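Long-range contact in clan CA, family C40, NlpC/P60 superfamily cysteine peptidase (Trichomonas vaginalis, PDB 6BIO), which probably hydrolyses peptide bonds of bacterial peptidoglycan as a cysteine peptidase, pairing a bacterial SH3-type domain with an NlpC/P60 catalytic domain: residues D154-C168 / Y180-L193. Residues are numbered along the deposited sequence; the frame is centred on the assembly and turned at random. Where two conformers were deposited one is given.
Sequences DGERAANLVKTKLGC and YDCSGLMQWAYNRL
A189 CB packs against L161 CB and V162 CG1 where the first two helices of the papain-like NlpC/P60 fold, 154-163 and 182-191, come together. Their axes approach to 9.1 Å and run at 123°, closer to antiparallel than to parallel. The pair is consistent with a general principle, that small residues at a helix interface accommodate bulkier neighbours: V162 packs on A189, and Y190 and L193 on A158. V162 CG1 rests 3.8 Å from A189 CB and also reaches L185 and M186, while M240 and I248 of the neighbouring sheet extend this buried core. A158 CB lies 3.6 Å from Y190 CZ, and the Y190 hydroxyl is hydrogen-bonded to the carbonyl of G220. Beside it L193 inserts its branched end between R157, A158 and L161, its CD2 3.8 Å from R157 CB.

No direct hydrogen bond joins the two segments. At the end where D154 meets L193, a water donates to both D154 OD2 and L193 O, while D154 OD1 forms a salt bridge with K147. The solvent side is the margin at T164, an exposed residue that barely touches the second helix; its OG1 instead hydrogen-bonds to L161 O, 2.7 Å away, on a lone pair in the carbonyl plane. Close packing resumes at K165, itself partly exposed, which bends at its second torsion (chi2 -61°) and so crosses W188 at about a right angle, CE 3.3 Å above one face of the W188 ring, toward its rim; its ammonium group continues to the carbonyl of P177. R192 CG lies over the rim of the opposite face, and its guanidinium reaches D51. The Y180 hydroxyl, buried with no hydrogen-bonding partner in the model, shares the lysine's side of the indole: Y180 OH stands 3.2 Å above the W188 ring plane, over its centre, and 3.3 Å from K165 CE.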
loop_
_atom_site.group_PDB
_atom_site.type_symbol
_atom_site.label_atom_id
_atom_site.label_comp_id
_atom_site.label_asym_id
_atom_site.label_seq_id
_atom_site.Cartn_x
_atom_site.Cartn_y
_atom_site.Cartn_z
ATOM N N ASP A 154 7.545 -1.035 8.830
ATOM C CA ASP A 154 6.919 -1.365 7.571
ATOM C C ASP A 154 7.927 -1.865 6.545
ATOM O O ASP A 154 7.528 -2.564 5.610
ATOM C CB ASP A 154 6.171 -0.166 6.985
ATOM C CG ASP A 154 4.791 0.051 7.591
ATOM O OD1 ASP A 154 4.254 -0.848 8.299
ATOM O OD2 ASP A 154 4.246 1.158 7.355
ATOM N N GLY A 155 9.217 -1.529 6.673
ATOM C CA GLY A 155 10.224 -2.144 5.798
ATOM C C GLY A 155 10.303 -3.656 5.938
ATOM O O GLY A 155 10.347 -4.397 4.931
ATOM N N GLU A 156 10.310 -4.137 7.189
ATOM C CA GLU A 156 10.268 -5.568 7.415
ATOM C C GLU A 156 8.977 -6.143 6.871
ATOM O O GLU A 156 8.968 -7.247 6.324
ATOM C CB GLU A 156 10.430 -5.870 8.915
ATOM C CG GLU A 156 11.840 -5.461 9.398
ATOM C CD GLU A 156 12.175 -5.838 10.808
ATOM O OE1 GLU A 156 11.357 -6.517 11.479
ATOM O OE2 GLU A 156 13.333 -5.502 11.207
ATOM N N ARG A 157 7.864 -5.419 6.988
ATOM C CA ARG A 157 6.614 -5.946 6.447
ATOM C C ARG A 157 6.678 -6.039 4.925
ATOM O O ARG A 157 6.142 -6.980 4.324
ATOM C CB ARG A 157 5.440 -5.075 6.904
ATOM C CG ARG A 157 5.248 -5.052 8.392
ATOM C CD ARG A 157 3.998 -4.265 8.822
ATOM N NE ARG A 157 3.867 -4.307 10.271
ATOM C CZ ARG A 157 4.381 -3.413 11.110
ATOM N NH1 ARG A 157 4.227 -3.576 12.423
ATOM N NH2 ARG A 157 4.992 -2.331 10.655
ATOM N N ALA A 158 7.302 -5.055 4.278
ATOM C CA ALA A 158 7.429 -5.090 2.825
ATOM C C ALA A 158 8.281 -6.273 2.386
ATOM O O ALA A 158 7.954 -6.945 1.398
ATOM C CB ALA A 158 8.026 -3.785 2.339
ATOM N N ALA A 159 9.363 -6.554 3.120
ATOM C CA ALA A 159 10.220 -7.694 2.820
ATOM C C ALA A 159 9.445 -8.994 2.953
ATOM O O ALA A 159 9.582 -9.894 2.117
ATOM C CB ALA A 159 11.425 -7.692 3.757
ATOM N N ASN A 160 8.617 -9.127 3.998
ATOM C CA ASN A 160 7.766 -10.316 4.083
ATOM C C ASN A 160 6.845 -10.410 2.861
ATOM O O ASN A 160 6.671 -11.492 2.280
ATOM C CB ASN A 160 6.950 -10.334 5.370
ATOM C CG ASN A 160 5.926 -11.494 5.361
ATOM O OD1 ASN A 160 6.278 -12.682 5.499
ATOM N ND2 ASN A 160 4.658 -11.156 5.190
ATOM N N LEU A 161 6.219 -9.295 2.470
ATOM C CA LEU A 161 5.281 -9.344 1.342
ATOM C C LEU A 161 5.948 -9.840 0.057
ATOM O O LEU A 161 5.362 -10.659 -0.654
ATOM C CB LEU A 161 4.632 -7.971 1.138
ATOM C CG LEU A 161 3.507 -7.710 2.139
ATOM C CD1 LEU A 161 3.280 -6.233 2.380
ATOM C CD2 LEU A 161 2.213 -8.369 1.656
ATOM N N VAL A 162 7.158 -9.352 -0.273
ATOM C CA VAL A 162 7.774 -9.868 -1.496
ATOM C C VAL A 162 8.155 -11.334 -1.352
ATOM O O VAL A 162 8.108 -12.075 -2.342
ATOM C CB VAL A 162 8.929 -9.006 -2.041
ATOM C CG1 VAL A 162 8.461 -7.618 -2.391
ATOM C CG2 VAL A 162 10.107 -8.969 -1.055
ATOM N N LYS A 163 8.514 -11.793 -0.148
ATOM C CA LYS A 163 8.786 -13.218 0.038
ATOM C C LYS A 163 7.572 -14.061 -0.293
ATOM O O LYS A 163 7.731 -15.166 -0.788
ATOM C CB LYS A 163 9.267 -13.511 1.459
ATOM C CG LYS A 163 10.645 -12.954 1.746
ATOM C CD LYS A 163 11.025 -13.124 3.214
ATOM C CE LYS A 163 12.291 -12.358 3.514
ATOM N NZ LYS A 163 12.796 -12.641 4.915
ATOM N N THR A 164 6.361 -13.558 -0.026
ATOM C CA THR A 164 5.151 -14.333 -0.310
ATOM C C THR A 164 4.967 -14.561 -1.800
ATOM O O THR A 164 4.098 -15.367 -2.189
ATOM C CB THR A 164 3.869 -13.669 0.235
ATOM O OG1 THR A 164 3.483 -12.546 -0.557
ATOM C CG2 THR A 164 4.000 -13.291 1.710
ATOM N N LYS A 165 5.738 -13.852 -2.645
ATOM C CA LYS A 165 5.623 -13.998 -4.086
ATOM C C LYS A 165 6.800 -14.737 -4.709
ATOM O O LYS A 165 6.875 -14.841 -5.955
ATOM C CB LYS A 165 5.421 -12.644 -4.766
ATOM C CG LYS A 165 4.128 -11.943 -4.274
ATOM C CD LYS A 165 2.881 -12.745 -4.574
ATOM C CE LYS A 165 1.655 -11.995 -4.108
ATOM N NZ LYS A 165 0.389 -12.596 -4.584
ATOM N N LEU A 166 7.709 -15.251 -3.890
ATOM C CA LEU A 166 8.757 -16.105 -4.432
ATOM C C LEU A 166 8.151 -17.195 -5.316
ATOM O O LEU A 166 7.151 -17.843 -4.950
ATOM C CB LEU A 166 9.562 -16.744 -3.299
ATOM C CG LEU A 166 10.519 -15.741 -2.633
ATOM C CD1 LEU A 166 10.969 -16.255 -1.277
ATOM C CD2 LEU A 166 11.732 -15.398 -3.532
ATOM N N GLY A 167 8.767 -17.395 -6.492
ATOM C CA GLY A 167 8.328 -18.401 -7.428
ATOM C C GLY A 167 7.305 -17.933 -8.427
ATOM O O GLY A 167 7.008 -18.671 -9.369
ATOM N N CYS A 168 6.710 -16.755 -8.237
ATOM C CA CYS A 168 5.778 -16.239 -9.227
ATOM C C CYS A 168 6.525 -15.947 -10.531
ATOM O O CYS A 168 7.685 -15.514 -10.526
ATOM C CB CYS A 168 5.126 -14.940 -8.715
ATOM S SG CYS A 168 3.967 -15.128 -7.390
ATOM N N TYR A 180 4.448 -10.970 -12.253
ATOM C CA TYR A 180 5.043 -9.693 -11.894
ATOM C C TYR A 180 6.183 -9.367 -12.831
ATOM O O TYR A 180 6.884 -10.258 -13.304
ATOM C CB TYR A 180 5.660 -9.742 -10.487
ATOM C CG TYR A 180 4.621 -9.748 -9.388
ATOM C CD1 TYR A 180 4.106 -8.575 -8.920
ATOM C CD2 TYR A 180 4.120 -10.940 -8.874
ATOM C CE1 TYR A 180 3.149 -8.557 -7.952
ATOM C CE2 TYR A 180 3.136 -10.959 -7.923
ATOM C CZ TYR A 180 2.646 -9.751 -7.459
ATOM O OH TYR A 180 1.636 -9.727 -6.520
ATOM N N ASP A 181 6.409 -8.056 -13.032
ATOM C CA ASP A 181 7.726 -7.607 -13.461
ATOM C C ASP A 181 8.420 -6.951 -12.276
ATOM O O ASP A 181 7.915 -6.929 -11.157
ATOM C CB ASP A 181 7.679 -6.742 -14.727
ATOM C CG ASP A 181 7.032 -5.395 -14.548
ATOM O OD1 ASP A 181 6.884 -4.933 -13.422
ATOM O OD2 ASP A 181 6.663 -4.808 -15.596
ATOM N N CYS A 182 9.645 -6.474 -12.500
ATOM C CA CYS A 182 10.483 -6.104 -11.359
ATOM C C CYS A 182 9.875 -4.952 -10.569
ATOM O O CYS A 182 9.820 -4.995 -9.329
ATOM C CB CYS A 182 11.901 -5.767 -11.823
ATOM S SG CYS A 182 12.128 -4.370 -12.957
ATOM N N SER A 183 9.428 -3.920 -11.275
ATOM C CA SER A 183 8.871 -2.731 -10.630
ATOM C C SER A 183 7.424 -2.944 -10.182
ATOM O O SER A 183 7.001 -2.363 -9.186
ATOM C CB SER A 183 9.005 -1.556 -11.619
ATOM O OG SER A 183 8.467 -2.016 -12.848
ATOM N N GLY A 184 6.698 -3.830 -10.847
ATOM C CA GLY A 184 5.342 -4.138 -10.399
ATOM C C GLY A 184 5.323 -4.846 -9.065
ATOM O O GLY A 184 4.445 -4.615 -8.236
ATOM N N LEU A 185 6.302 -5.709 -8.828
ATOM C CA LEU A 185 6.430 -6.354 -7.537
ATOM C C LEU A 185 6.619 -5.329 -6.433
ATOM O O LEU A 185 6.039 -5.462 -5.347
ATOM C CB LEU A 185 7.598 -7.367 -7.588
ATOM C CG LEU A 185 7.855 -8.156 -6.311
ATOM C CD1 LEU A 185 6.665 -9.073 -5.948
ATOM C CD2 LEU A 185 9.104 -8.983 -6.439
ATOM N N MET A 186 7.445 -4.290 -6.670
ATOM C CA MET A 186 7.690 -3.277 -5.644
ATOM C C MET A 186 6.427 -2.497 -5.368
ATOM O O MET A 186 6.074 -2.284 -4.206
ATOM C CB MET A 186 8.788 -2.326 -6.100
ATOM C CG MET A 186 10.131 -2.930 -6.530
ATOM S SD MET A 186 11.061 -3.864 -5.267
ATOM C CE MET A 186 10.362 -5.512 -5.503
ATOM N N GLN A 187 5.739 -2.061 -6.424
ATOM C CA GLN A 187 4.555 -1.233 -6.227
ATOM C C GLN A 187 3.458 -2.030 -5.538
ATOM O O GLN A 187 2.790 -1.521 -4.631
ATOM C CB GLN A 187 4.078 -0.655 -7.549
ATOM C CG GLN A 187 2.921 0.333 -7.377
ATOM C CD GLN A 187 2.344 0.815 -8.679
ATOM O OE1 GLN A 187 1.926 0.025 -9.534
ATOM N NE2 GLN A 187 2.279 2.119 -8.841
ATOM N N TRP A 188 3.283 -3.294 -5.937
ATOM C CA TRP A 188 2.295 -4.155 -5.305
ATOM C C TRP A 188 2.573 -4.288 -3.807
ATOM O O TRP A 188 1.662 -4.216 -2.967
ATOM C CB TRP A 188 2.300 -5.532 -6.002
ATOM C CG TRP A 188 1.514 -6.534 -5.191
ATOM C CD1 TRP A 188 0.181 -6.699 -5.163
ATOM C CD2 TRP A 188 2.048 -7.405 -4.185
ATOM N NE1 TRP A 188 -0.158 -7.624 -4.196
ATOM C CE2 TRP A 188 0.968 -8.062 -3.579
ATOM C CE3 TRP A 188 3.341 -7.697 -3.748
ATOM C CZ2 TRP A 188 1.148 -8.995 -2.557
ATOM C CZ3 TRP A 188 3.496 -8.610 -2.739
ATOM C CH2 TRP A 188 2.402 -9.224 -2.138
ATOM N N ALA A 189 3.819 -4.594 -3.445
ATOM C CA ALA A 189 4.120 -4.858 -2.042
ATOM C C ALA A 189 3.760 -3.642 -1.197
ATOM O O ALA A 189 3.170 -3.755 -0.118
ATOM C CB ALA A 189 5.592 -5.229 -1.866
ATOM N N TYR A 190 4.148 -2.447 -1.662
ATOM C CA TYR A 190 3.818 -1.248 -0.900
ATOM C C TYR A 190 2.330 -0.909 -0.949
ATOM O O TYR A 190 1.784 -0.377 0.033
ATOM C CB TYR A 190 4.761 -0.080 -1.281
ATOM C CG TYR A 190 6.050 -0.199 -0.483
ATOM C CD1 TYR A 190 6.069 0.248 0.816
ATOM C CD2 TYR A 190 7.192 -0.786 -0.995
ATOM C CE1 TYR A 190 7.172 0.099 1.595
ATOM C CE2 TYR A 190 8.316 -0.947 -0.209
ATOM C CZ TYR A 190 8.313 -0.461 1.080
ATOM O OH TYR A 190 9.406 -0.599 1.906
ATOM N N ASN A 191 1.626 -1.297 -2.013
ATOM C CA ASN A 191 0.173 -1.139 -2.043
ATOM C C ASN A 191 -0.449 -1.855 -0.852
ATOM O O ASN A 191 -1.381 -1.343 -0.228
ATOM C CB ASN A 191 -0.407 -1.701 -3.338
ATOM C CG ASN A 191 -1.919 -1.591 -3.337
ATOM O OD1 ASN A 191 -2.644 -2.545 -3.043
ATOM N ND2 ASN A 191 -2.410 -0.403 -3.611
ATOM N N ARG A 192 0.060 -3.041 -0.512
ATOM C CA ARG A 192 -0.474 -3.804 0.609
ATOM C C ARG A 192 -0.165 -3.200 1.969
ATOM O O ARG A 192 -0.755 -3.624 2.979
ATOM C CB ARG A 192 0.059 -5.214 0.503
ATOM C CG ARG A 192 -0.536 -6.040 -0.651
ATOM C CD ARG A 192 -2.016 -6.181 -0.548
ATOM N NE ARG A 192 -2.606 -7.112 -1.492
ATOM C CZ ARG A 192 -3.251 -6.783 -2.596
ATOM N NH1 ARG A 192 -3.320 -5.546 -3.002
ATOM N NH2 ARG A 192 -3.840 -7.726 -3.308
ATOM N N LEU A 193 0.696 -2.188 2.026
ATOM C CA LEU A 193 0.977 -1.394 3.218
ATOM C C LEU A 193 0.391 0.005 3.113
ATOM O O LEU A 193 0.691 0.879 3.943
ATOM C CB LEU A 193 2.496 -1.314 3.422
ATOM C CG LEU A 193 3.141 -2.698 3.627
ATOM C CD1 LEU A 193 4.650 -2.592 3.637
ATOM C CD2 LEU A 193 2.670 -3.392 4.922
HETATM O O HOH W 1 1.643 1.310 6.507
#